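Local coordinates for protein transcriptional regulator (TetR/AcrR family) (Bacillus halodurans, PDB 5GP9) that binds DNA as a TetR-family repressor and probably controls fatty acid degradation genes in response to long-chain acyl effectors, at residues A[88-93]-A[158-163]; A[81-86]-A[182-187]; A[128-133]-A[154-159]. All blocks are in the same frame, centred on the assembly; numbering follows the deposited sequence.

Contact 1: A[88-93]-A[158-163]; sequences NMHFKQ and GTLDEV. With PLM (palmitic acid), chain E.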
loop_
_atom_site.group_PDB
_atom_site.type_symbol
_atom_site.label_atom_id
_atom_site.label_comp_id
_atom_site.label_asym_id
_atom_site.label_seq_id
_atom_site.Cartn_x
_atom_site.Cartn_y
_atom_site.Cartn_z
ATOM N N ASN A 88 5.585 -14.204 9.966
ATOM C CA ASN A 88 4.627 -15.161 10.424
ATOM C C ASN A 88 3.546 -14.566 11.300
ATOM O O ASN A 88 2.382 -14.800 11.024
ATOM C CB ASN A 88 5.368 -16.324 11.080
ATOM C CG ASN A 88 4.426 -17.394 11.528
ATOM O OD1 ASN A 88 3.741 -18.029 10.688
ATOM N ND2 ASN A 88 4.288 -17.543 12.854
ATOM N N MET A 89 3.879 -13.687 12.251
ATOM C CA MET A 89 2.882 -13.013 13.090
ATOM C C MET A 89 2.039 -11.976 12.355
ATOM O O MET A 89 0.854 -11.858 12.624
ATOM C CB MET A 89 3.567 -12.355 14.286
ATOM C CG MET A 89 4.089 -13.348 15.312
ATOM S SD MET A 89 2.712 -14.110 16.246
ATOM C CE MET A 89 1.803 -12.675 16.775
ATOM N N HIS A 90 2.604 -11.240 11.389
ATOM C CA HIS A 90 1.800 -10.367 10.569
ATOM C C HIS A 90 0.705 -11.117 9.828
ATOM O O HIS A 90 -0.465 -10.726 9.835
ATOM C CB HIS A 90 2.756 -9.560 9.622
ATOM C CG HIS A 90 2.112 -8.457 8.818
ATOM N ND1 HIS A 90 2.693 -7.218 8.663
ATOM C CD2 HIS A 90 0.939 -8.390 8.147
ATOM C CE1 HIS A 90 1.943 -6.479 7.869
ATOM N NE2 HIS A 90 0.862 -7.149 7.562
ATOM N N PHE A 91 1.084 -12.225 9.182
ATOM C CA PHE A 91 0.198 -12.955 8.314
ATOM C C PHE A 91 -0.797 -13.708 9.241
ATOM O O PHE A 91 -2.010 -13.790 8.896
ATOM C CB PHE A 91 1.002 -13.941 7.408
ATOM C CG PHE A 91 1.641 -13.278 6.180
ATOM C CD1 PHE A 91 1.636 -11.891 6.008
ATOM C CD2 PHE A 91 2.300 -14.024 5.289
ATOM C CE1 PHE A 91 2.241 -11.306 4.902
ATOM C CE2 PHE A 91 2.939 -13.490 4.209
ATOM C CZ PHE A 91 2.933 -12.104 4.011
ATOM N N LYS A 92 -0.264 -14.243 10.342
ATOM C CA LYS A 92 -1.107 -15.030 11.286
ATOM C C LYS A 92 -2.262 -14.208 11.841
ATOM O O LYS A 92 -3.416 -14.654 11.888
ATOM C CB LYS A 92 -0.215 -15.563 12.410
ATOM C CG LYS A 92 -0.838 -16.354 13.535
ATOM C CD LYS A 92 -0.210 -15.957 14.883
ATOM C CE LYS A 92 -1.088 -16.271 16.092
ATOM N NZ LYS A 92 -2.525 -15.885 15.936
ATOM N N GLN A 93 -1.945 -13.018 12.297
ATOM C CA GLN A 93 -2.958 -12.160 12.913
ATOM C C GLN A 93 -4.092 -11.827 11.945
ATOM O O GLN A 93 -5.233 -11.767 12.343
ATOM C CB GLN A 93 -2.346 -10.907 13.536
ATOM C CG GLN A 93 -1.181 -11.190 14.477
ATOM C CD GLN A 93 -1.503 -11.298 15.930
ATOM O OE1 GLN A 93 -1.572 -10.299 16.638
ATOM N NE2 GLN A 93 -1.612 -12.534 16.410
ATOM N N GLY A 158 6.157 -2.601 2.875
ATOM C CA GLY A 158 5.385 -2.444 1.677
ATOM C C GLY A 158 5.070 -3.795 1.038
ATOM O O GLY A 158 4.016 -4.011 0.469
ATOM N N THR A 159 6.044 -4.678 1.142
ATOM C CA THR A 159 5.873 -6.047 0.624
ATOM C C THR A 159 4.811 -6.824 1.374
ATOM O O THR A 159 3.887 -7.430 0.743
ATOM C CB THR A 159 7.233 -6.819 0.553
ATOM O OG1 THR A 159 8.069 -6.180 -0.386
ATOM C CG2 THR A 159 6.978 -8.196 -0.001
ATOM N N LEU A 160 4.938 -6.901 2.667
ATOM C CA LEU A 160 3.946 -7.666 3.488
ATOM C C LEU A 160 2.534 -7.134 3.320
ATOM O O LEU A 160 1.582 -7.835 3.080
ATOM C CB LEU A 160 4.344 -7.620 4.917
ATOM C CG LEU A 160 5.648 -8.251 5.356
ATOM C CD1 LEU A 160 5.908 -8.152 6.859
ATOM C CD2 LEU A 160 5.756 -9.693 4.913
ATOM N N ASP A 161 2.420 -5.813 3.256
ATOM C CA ASP A 161 1.134 -5.190 3.094
ATOM C C ASP A 161 0.516 -5.478 1.775
ATOM O O ASP A 161 -0.722 -5.687 1.663
ATOM C CB ASP A 161 1.273 -3.647 3.309
ATOM C CG ASP A 161 -0.038 -2.978 3.671
ATOM O OD1 ASP A 161 -0.851 -3.410 4.507
ATOM O OD2 ASP A 161 -0.341 -1.989 2.967
ATOM N N GLU A 162 1.288 -5.457 0.708
ATOM C CA GLU A 162 0.845 -5.753 -0.603
ATOM C C GLU A 162 0.399 -7.212 -0.752
ATOM O O GLU A 162 -0.631 -7.473 -1.352
ATOM C CB GLU A 162 1.875 -5.387 -1.636
ATOM C CG GLU A 162 1.513 -5.594 -3.090
ATOM C CD GLU A 162 0.491 -4.563 -3.627
ATOM O OE1 GLU A 162 0.286 -3.545 -2.965
ATOM O OE2 GLU A 162 -0.074 -4.821 -4.669
ATOM N N VAL A 163 1.169 -8.133 -0.171
ATOM C CA VAL A 163 0.786 -9.566 -0.200
ATOM C C VAL A 163 -0.580 -9.722 0.508
ATOM O O VAL A 163 -1.508 -10.291 -0.041
ATOM C CB VAL A 163 1.880 -10.414 0.429
ATOM C CG1 VAL A 163 1.355 -11.878 0.648
ATOM C CG2 VAL A 163 3.122 -10.337 -0.399
HETATM C C1 PLM E . 0.911 2.968 3.588
HETATM O O1 PLM E . 1.425 1.845 3.406
HETATM O O2 PLM E . 1.084 3.849 2.747
HETATM C C2 PLM E . 0.073 3.292 4.828
HETATM C C3 PLM E . -1.205 2.426 4.892
HETATM C C4 PLM E . -2.263 2.814 5.955
HETATM C C5 PLM E . -2.546 1.915 7.195
HETATM C C6 PLM E . -2.010 0.486 7.132
HETATM C C7 PLM E . -2.586 -0.488 8.146
HETATM C C8 PLM E . -2.069 -1.852 7.822
HETATM C C9 PLM E . -1.103 -2.428 8.804
HETATM C CA PLM E . -1.545 -3.787 9.159
HETATM C CB PLM E . -0.418 -4.395 9.970
HETATM C CC PLM E . -0.856 -5.778 10.413
HETATM C CD PLM E . -2.212 -5.645 11.116
HETATM C CE PLM E . -2.383 -6.314 12.455
HETATM C CF PLM E . -3.404 -5.470 13.217
HETATM C CG PLM E . -3.741 -6.196 14.473
HETATM O O HOH W 1 -1.113 -5.589 6.194
#
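The imidazole of His90 is held between Leu160 and the bound palmitic acid. On one face Leu160 CB makes a CH-pi contact, 4.2 Å from the centroid of the His90 ring and 21° off its normal. On the opposite face the acyl chain runs past, its atom CC 3.6 Å from His90 NE2; both partners sit nearer the rim than the middle of the ring. The side chain gets there by swinging CG away from the backbone N (chi1 -172°), which lays the ring between Leu160 and the acyl chain.

The polar link is indirect. A water lies in the plane of the imidazole at its edge, 2.9 Å from His90 NE2, and donates to Asp161 OD1 at 2.8 Å. Tyr126 OH is hydrogen-bonded to His90 ND1, so both ring nitrogens have a polar partner and the rotation of the ring is fixed. Besides the water, Asp161 has a partner on each oxygen: Gln105 on OD1 and, in a salt bridge, Arg109 on OD2. This is the all-helical C-terminal effector domain of a TetR regulator, and His90 and Asp161 line its fatty acid pocket. Segments 88-93 and 158-163, on helices 79-95 and 149-169, run roughly parallel, at 25°, with axes 10.9 Å apart, a distance bridged by side chains.

Apolar packing fills the side turned from the ligand. Phe91 reaches across with the far end of its ring: CZ lies 3.8 Å from Leu160 CD2 and 3.7 Å from Val163 CG1, and both aliphatic side chains run at about a right angle to that of Phe91.

Contact 2: A[81-86]-A[182-187]; sequences EKLKIL and PVHQLL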
loop_
_atom_site.group_PDB
_atom_site.type_symbol
_atom_site.label_atom_id
_atom_site.label_comp_id
_atom_site.label_asym_id
_atom_site.label_seq_id
_atom_site.Cartn_x
_atom_site.Cartn_y
_atom_site.Cartn_z
ATOM N N GLU A 81 15.672 -15.797 12.200
ATOM C CA GLU A 81 14.514 -16.320 12.880
ATOM C C GLU A 81 13.566 -15.182 13.203
ATOM O O GLU A 81 12.373 -15.343 13.039
ATOM C CB GLU A 81 14.933 -17.050 14.172
ATOM C CG GLU A 81 14.029 -18.168 14.652
ATOM C CD GLU A 81 14.543 -18.733 15.982
ATOM O OE1 GLU A 81 13.824 -18.628 17.003
ATOM O OE2 GLU A 81 15.704 -19.210 16.021
ATOM N N LYS A 82 14.109 -14.073 13.688
ATOM C CA LYS A 82 13.304 -12.930 14.132
ATOM C C LYS A 82 12.472 -12.312 12.977
ATOM O O LYS A 82 11.314 -11.907 13.182
ATOM C CB LYS A 82 14.172 -11.907 14.791
ATOM C CG LYS A 82 14.697 -12.406 16.123
ATOM C CD LYS A 82 15.305 -11.235 16.856
ATOM C CE LYS A 82 15.941 -11.688 18.173
ATOM N NZ LYS A 82 16.528 -10.510 18.858
ATOM N N LEU A 83 13.096 -12.194 11.804
ATOM C CA LEU A 83 12.360 -11.710 10.619
ATOM C C LEU A 83 11.258 -12.751 10.296
ATOM O O LEU A 83 10.119 -12.370 9.949
ATOM C CB LEU A 83 13.278 -11.459 9.394
ATOM C CG LEU A 83 12.592 -10.899 8.105
ATOM C CD1 LEU A 83 11.919 -9.578 8.414
ATOM C CD2 LEU A 83 13.616 -10.677 7.006
ATOM N N LYS A 84 11.544 -14.060 10.426
ATOM C CA LYS A 84 10.575 -15.030 10.108
ATOM C C LYS A 84 9.418 -14.954 11.087
ATOM O O LYS A 84 8.311 -15.040 10.629
ATOM C CB LYS A 84 11.152 -16.461 10.039
ATOM C CG LYS A 84 10.127 -17.486 9.569
ATOM C CD LYS A 84 10.675 -18.919 9.460
ATOM C CE LYS A 84 11.643 -19.118 8.293
ATOM N NZ LYS A 84 11.000 -18.979 6.958
ATOM N N ILE A 85 9.696 -14.689 12.388
ATOM C CA ILE A 85 8.705 -14.451 13.418
ATOM C C ILE A 85 7.790 -13.263 13.121
ATOM O O ILE A 85 6.561 -13.350 13.253
ATOM C CB ILE A 85 9.374 -14.234 14.803
ATOM C CG1 ILE A 85 9.830 -15.618 15.326
ATOM C CG2 ILE A 85 8.434 -13.587 15.823
ATOM C CD1 ILE A 85 10.674 -15.572 16.598
ATOM N N LEU A 86 8.403 -12.226 12.589
ATOM C CA LEU A 86 7.650 -11.006 12.233
ATOM C C LEU A 86 6.737 -11.290 11.039
ATOM O O LEU A 86 5.549 -10.963 11.119
ATOM C CB LEU A 86 8.597 -9.825 11.958
ATOM C CG LEU A 86 7.913 -8.475 11.677
ATOM C CD1 LEU A 86 8.648 -7.297 12.336
ATOM C CD2 LEU A 86 7.865 -8.350 10.173
ATOM N N PRO A 182 8.078 -18.328 1.714
ATOM C CA PRO A 182 8.564 -17.676 0.501
ATOM C C PRO A 182 8.739 -16.147 0.595
ATOM O O PRO A 182 9.687 -15.632 0.010
ATOM C CB PRO A 182 7.556 -18.066 -0.570
ATOM C CG PRO A 182 6.482 -18.767 0.077
ATOM C CD PRO A 182 6.865 -19.133 1.460
ATOM N N VAL A 183 7.906 -15.475 1.380
ATOM C CA VAL A 183 8.065 -13.972 1.499
ATOM C C VAL A 183 9.324 -13.662 2.272
ATOM O O VAL A 183 10.100 -12.856 1.871
ATOM C CB VAL A 183 6.834 -13.325 2.146
ATOM C CG1 VAL A 183 7.126 -11.895 2.528
ATOM C CG2 VAL A 183 5.622 -13.417 1.229
ATOM N N HIS A 184 9.516 -14.386 3.378
ATOM C CA HIS A 184 10.697 -14.310 4.162
ATOM C C HIS A 184 11.980 -14.471 3.338
ATOM O O HIS A 184 12.912 -13.639 3.468
ATOM C CB HIS A 184 10.611 -15.424 5.261
ATOM C CG HIS A 184 11.840 -15.563 6.069
ATOM N ND1 HIS A 184 12.232 -14.614 6.975
ATOM C CD2 HIS A 184 12.774 -16.536 6.101
ATOM C CE1 HIS A 184 13.365 -14.996 7.541
ATOM N NE2 HIS A 184 13.707 -16.155 7.026
ATOM N N GLN A 185 12.020 -15.554 2.502
ATOM C CA GLN A 185 13.170 -15.820 1.757
ATOM C C GLN A 185 13.439 -14.749 0.719
ATOM O O GLN A 185 14.570 -14.372 0.471
ATOM C CB GLN A 185 13.024 -17.146 1.026
ATOM C CG GLN A 185 12.639 -18.347 1.845
ATOM C CD GLN A 185 13.761 -19.055 2.546
ATOM O OE1 GLN A 185 14.685 -18.454 3.128
ATOM N NE2 GLN A 185 13.637 -20.381 2.563
ATOM N N LEU A 186 12.373 -14.279 0.110
ATOM C CA LEU A 186 12.433 -13.311 -0.937
ATOM C C LEU A 186 12.957 -11.965 -0.420
ATOM O O LEU A 186 13.802 -11.332 -1.085
ATOM C CB LEU A 186 11.063 -13.181 -1.631
ATOM C CG LEU A 186 10.926 -12.172 -2.770
ATOM C CD1 LEU A 186 11.813 -12.457 -3.959
ATOM C CD2 LEU A 186 9.446 -12.100 -3.231
ATOM N N LEU A 187 12.520 -11.536 0.753
ATOM C CA LEU A 187 13.055 -10.401 1.387
ATOM C C LEU A 187 14.543 -10.500 1.717
ATOM O O LEU A 187 15.307 -9.564 1.543
ATOM C CB LEU A 187 12.273 -9.987 2.591
ATOM C CG LEU A 187 10.813 -9.588 2.491
ATOM C CD1 LEU A 187 10.081 -9.463 3.826
ATOM C CD2 LEU A 187 10.722 -8.267 1.739
#
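Lys84 and His184 make a CH-pi contact where helix 79-95 meets helix 180-189, in the C-terminal domain of this TetR-family protein and away from its ligand. It is close helix packing in which one imidazole fills the gap between the backbones: the CA atoms of Lys84 and His184 come within 6.0 Å. His184 carries CG anti to its own backbone N (chi1 174°), and the imidazole lies against the backbone of the partner helix at Lys84, with His184 CE1 3.5 Å from Lys84 N.

The lysine arches over one face of that ring. Its CB stands over the face, 3.8 Å from the centroid of the His184 ring and 17° off the normal, displaced toward the ND1-CE1 rim. From there the aliphatic chain goes out extended and then bends at its last two torsions, bringing the amine back on the same side of the ring plane but past the other rim, where Lys84 NZ is 3.1 Å from His184 CD2. The ammonium group therefore approaches carbon rather than a ring nitrogen. Leu83 comes from another direction: its CB lies in the ring plane at the edge, and Leu83 CG is 3.9 Å from His184 ND1. The imidazole is thus covered on a face by Lys84 and met at its edge by the preceding residue, Leu83.

Deeper in, Leu187 packs on Met155 of helix 149-169, while Lys82 and Leu83 pack on Leu133 of helix 113-139. Outward, Leu83 meets Leu191 of the second subunit and Val183 meets Leu151 of that subunit, which makes this helix pair part of the subunit interface.

Contact 3: A[128-133]-A[154-159]; sequences NLLDEL and QMIFGT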
loop_
_atom_site.group_PDB
_atom_site.type_symbol
_atom_site.label_atom_id
_atom_site.label_comp_id
_atom_site.label_asym_id
_atom_site.label_seq_id
_atom_site.Cartn_x
_atom_site.Cartn_y
_atom_site.Cartn_z
ATOM N N ASN A 128 8.782 1.153 13.882
ATOM C CA ASN A 128 9.934 1.206 14.829
ATOM C C ASN A 128 10.466 -0.155 15.248
ATOM O O ASN A 128 11.670 -0.359 15.363
ATOM C CB ASN A 128 9.554 1.995 16.080
ATOM C CG ASN A 128 9.316 3.477 15.808
ATOM O OD1 ASN A 128 9.636 4.018 14.751
ATOM N ND2 ASN A 128 8.698 4.134 16.795
ATOM N N LEU A 129 9.583 -1.126 15.414
ATOM C CA LEU A 129 9.978 -2.493 15.641
ATOM C C LEU A 129 10.752 -3.070 14.472
ATOM O O LEU A 129 11.762 -3.706 14.638
ATOM C CB LEU A 129 8.741 -3.385 15.930
ATOM C CG LEU A 129 9.111 -4.841 16.131
ATOM C CD1 LEU A 129 10.036 -4.972 17.345
ATOM C CD2 LEU A 129 7.839 -5.654 16.282
ATOM N N LEU A 130 10.244 -2.866 13.267
ATOM C CA LEU A 130 10.981 -3.229 12.064
ATOM C C LEU A 130 12.422 -2.611 12.075
ATOM O O LEU A 130 13.406 -3.271 11.835
ATOM C CB LEU A 130 10.237 -2.787 10.796
ATOM C CG LEU A 130 9.200 -3.742 10.182
ATOM C CD1 LEU A 130 8.530 -3.134 8.965
ATOM C CD2 LEU A 130 9.768 -5.086 9.755
ATOM N N ASP A 131 12.506 -1.329 12.381
ATOM C CA ASP A 131 13.812 -0.625 12.438
ATOM C C ASP A 131 14.786 -1.245 13.468
ATOM O O ASP A 131 15.979 -1.527 13.107
ATOM C CB ASP A 131 13.615 0.856 12.765
ATOM C CG ASP A 131 12.963 1.639 11.654
ATOM O OD1 ASP A 131 12.766 1.140 10.500
ATOM O OD2 ASP A 131 12.633 2.785 11.926
ATOM N N GLU A 132 14.248 -1.594 14.631
ATOM C CA GLU A 132 15.059 -2.288 15.631
ATOM C C GLU A 132 15.617 -3.596 15.125
ATOM O O GLU A 132 16.795 -3.888 15.345
ATOM C CB GLU A 132 14.304 -2.561 16.927
ATOM C CG GLU A 132 13.728 -1.339 17.652
ATOM C CD GLU A 132 12.912 -1.740 18.879
ATOM O OE1 GLU A 132 12.278 -0.842 19.447
ATOM O OE2 GLU A 132 12.887 -2.952 19.287
ATOM N N LEU A 133 14.789 -4.403 14.460
ATOM C CA LEU A 133 15.236 -5.634 13.868
ATOM C C LEU A 133 16.347 -5.492 12.830
ATOM O O LEU A 133 17.313 -6.289 12.773
ATOM C CB LEU A 133 14.057 -6.364 13.255
ATOM C CG LEU A 133 14.382 -7.727 12.720
ATOM C CD1 LEU A 133 14.917 -8.630 13.829
ATOM C CD2 LEU A 133 13.154 -8.343 12.036
ATOM N N GLN A 154 10.730 0.120 4.538
ATOM C CA GLN A 154 9.726 0.363 3.527
ATOM C C GLN A 154 9.522 -0.801 2.617
ATOM O O GLN A 154 8.371 -1.112 2.242
ATOM C CB GLN A 154 10.048 1.621 2.763
ATOM C CG GLN A 154 9.795 2.837 3.643
ATOM C CD GLN A 154 10.410 4.140 3.106
ATOM O OE1 GLN A 154 11.088 4.137 2.081
ATOM N NE2 GLN A 154 10.144 5.233 3.784
ATOM N N MET A 155 10.588 -1.463 2.258
ATOM C CA MET A 155 10.502 -2.708 1.440
ATOM C C MET A 155 9.800 -3.817 2.240
ATOM O O MET A 155 8.955 -4.523 1.714
ATOM C CB MET A 155 11.917 -3.141 1.032
ATOM C CG MET A 155 11.859 -4.411 0.168
ATOM S SD MET A 155 13.394 -5.182 -0.402
ATOM C CE MET A 155 13.776 -5.595 1.191
ATOM N N ILE A 156 10.152 -4.053 3.488
ATOM C CA ILE A 156 9.517 -5.114 4.236
ATOM C C ILE A 156 8.000 -4.845 4.415
ATOM O O ILE A 156 7.113 -5.691 4.179
ATOM C CB ILE A 156 10.199 -5.295 5.608
ATOM C CG1 ILE A 156 11.633 -5.859 5.446
ATOM C CG2 ILE A 156 9.383 -6.270 6.476
ATOM C CD1 ILE A 156 12.420 -5.780 6.699
ATOM N N PHE A 157 7.678 -3.662 4.941
ATOM C CA PHE A 157 6.321 -3.318 5.192
ATOM C C PHE A 157 5.573 -3.267 3.926
ATOM O O PHE A 157 4.421 -3.791 3.851
ATOM C CB PHE A 157 6.165 -1.999 5.938
ATOM C CG PHE A 157 4.737 -1.680 6.162
ATOM C CD1 PHE A 157 3.994 -2.386 7.138
ATOM C CD2 PHE A 157 4.062 -0.813 5.298
ATOM C CE1 PHE A 157 2.613 -2.182 7.220
ATOM C CE2 PHE A 157 2.721 -0.590 5.404
ATOM C CZ PHE A 157 1.993 -1.280 6.351
ATOM N N GLY A 158 6.157 -2.601 2.875
ATOM C CA GLY A 158 5.385 -2.444 1.677
ATOM C C GLY A 158 5.070 -3.795 1.038
ATOM O O GLY A 158 4.016 -4.011 0.469
ATOM N N THR A 159 6.044 -4.678 1.142
ATOM C CA THR A 159 5.873 -6.047 0.624
ATOM C C THR A 159 4.811 -6.824 1.374
ATOM O O THR A 159 3.887 -7.430 0.743
ATOM C CB THR A 159 7.233 -6.819 0.553
ATOM O OG1 THR A 159 8.069 -6.180 -0.386
ATOM C CG2 THR A 159 6.978 -8.196 -0.001
#
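Leu130 of helix 113-139 packs on Ile156 and Phe157 of helix 149-169, within the helical ligand-binding domain that carries both the palmitic acid and the subunit interface. The contact is a small one, and Leu130 supplies all the touching atoms on its side, dividing its two methyls between neighbouring residues. Leu130 CD2 presses on Ile156 CG2 at 3.5 Å, the two branched side chains sliding past each other in opposite directions. The other methyl, Leu130 CD1, lies 4.0 Å from Phe157 CB, and there the side chains cross at about a right angle.

Phe157 offers only its CB to the leucine. With CG anti to the backbone N (chi1 179°), its ring leads off from the contact, toward the bound palmitic acid, which it touches, and it packs on Leu123, Tyr126 and Leu127 of helix 113-139. Around the helix, Met155 and Thr159 pack against Thr159 and Met155 of the second subunit. Within the helix Thr159 OG1 donates to Met155 O at 2.8 Å, 21° out of the carbonyl plane, while Thr159 N reaches the same oxygen from the opposite face. That carbonyl is gripped twice, and the threonine satisfies its hydroxyl without needing a partner across the helices.

Between Leu130 and its two partners there is dispersion between aliphatic groups alone, so their fit depends on shape; the salt bridge from Asp131 to Arg153 supplies the directional link beside it.

In the fold
The three contacts form one continuous core, with centres 10 to 11 Å apart. Contacts 1 and 2 both use helix 79-95 and meet where Leu160 CD2 touches Val183 CG1 at 3.5 Å. Contacts 2 and 3 join through Leu86 CD1 and Leu130 CD2, 3.6 Å apart. The segments of contacts 1 and 3 overlap on helix 149-169 at Gly158 and Thr159, with no other touch between them. Along the chain, 88-93/158-163 and 128-133/154-159 are both nested inside the loop closed by 81-86/182-187. Contact 1 borders the palmitic acid directly and contact 3 reaches it through Phe157, whereas the side chain of Leu83 in contact 2 is about 13 Å from it. All three also touch the second subunit.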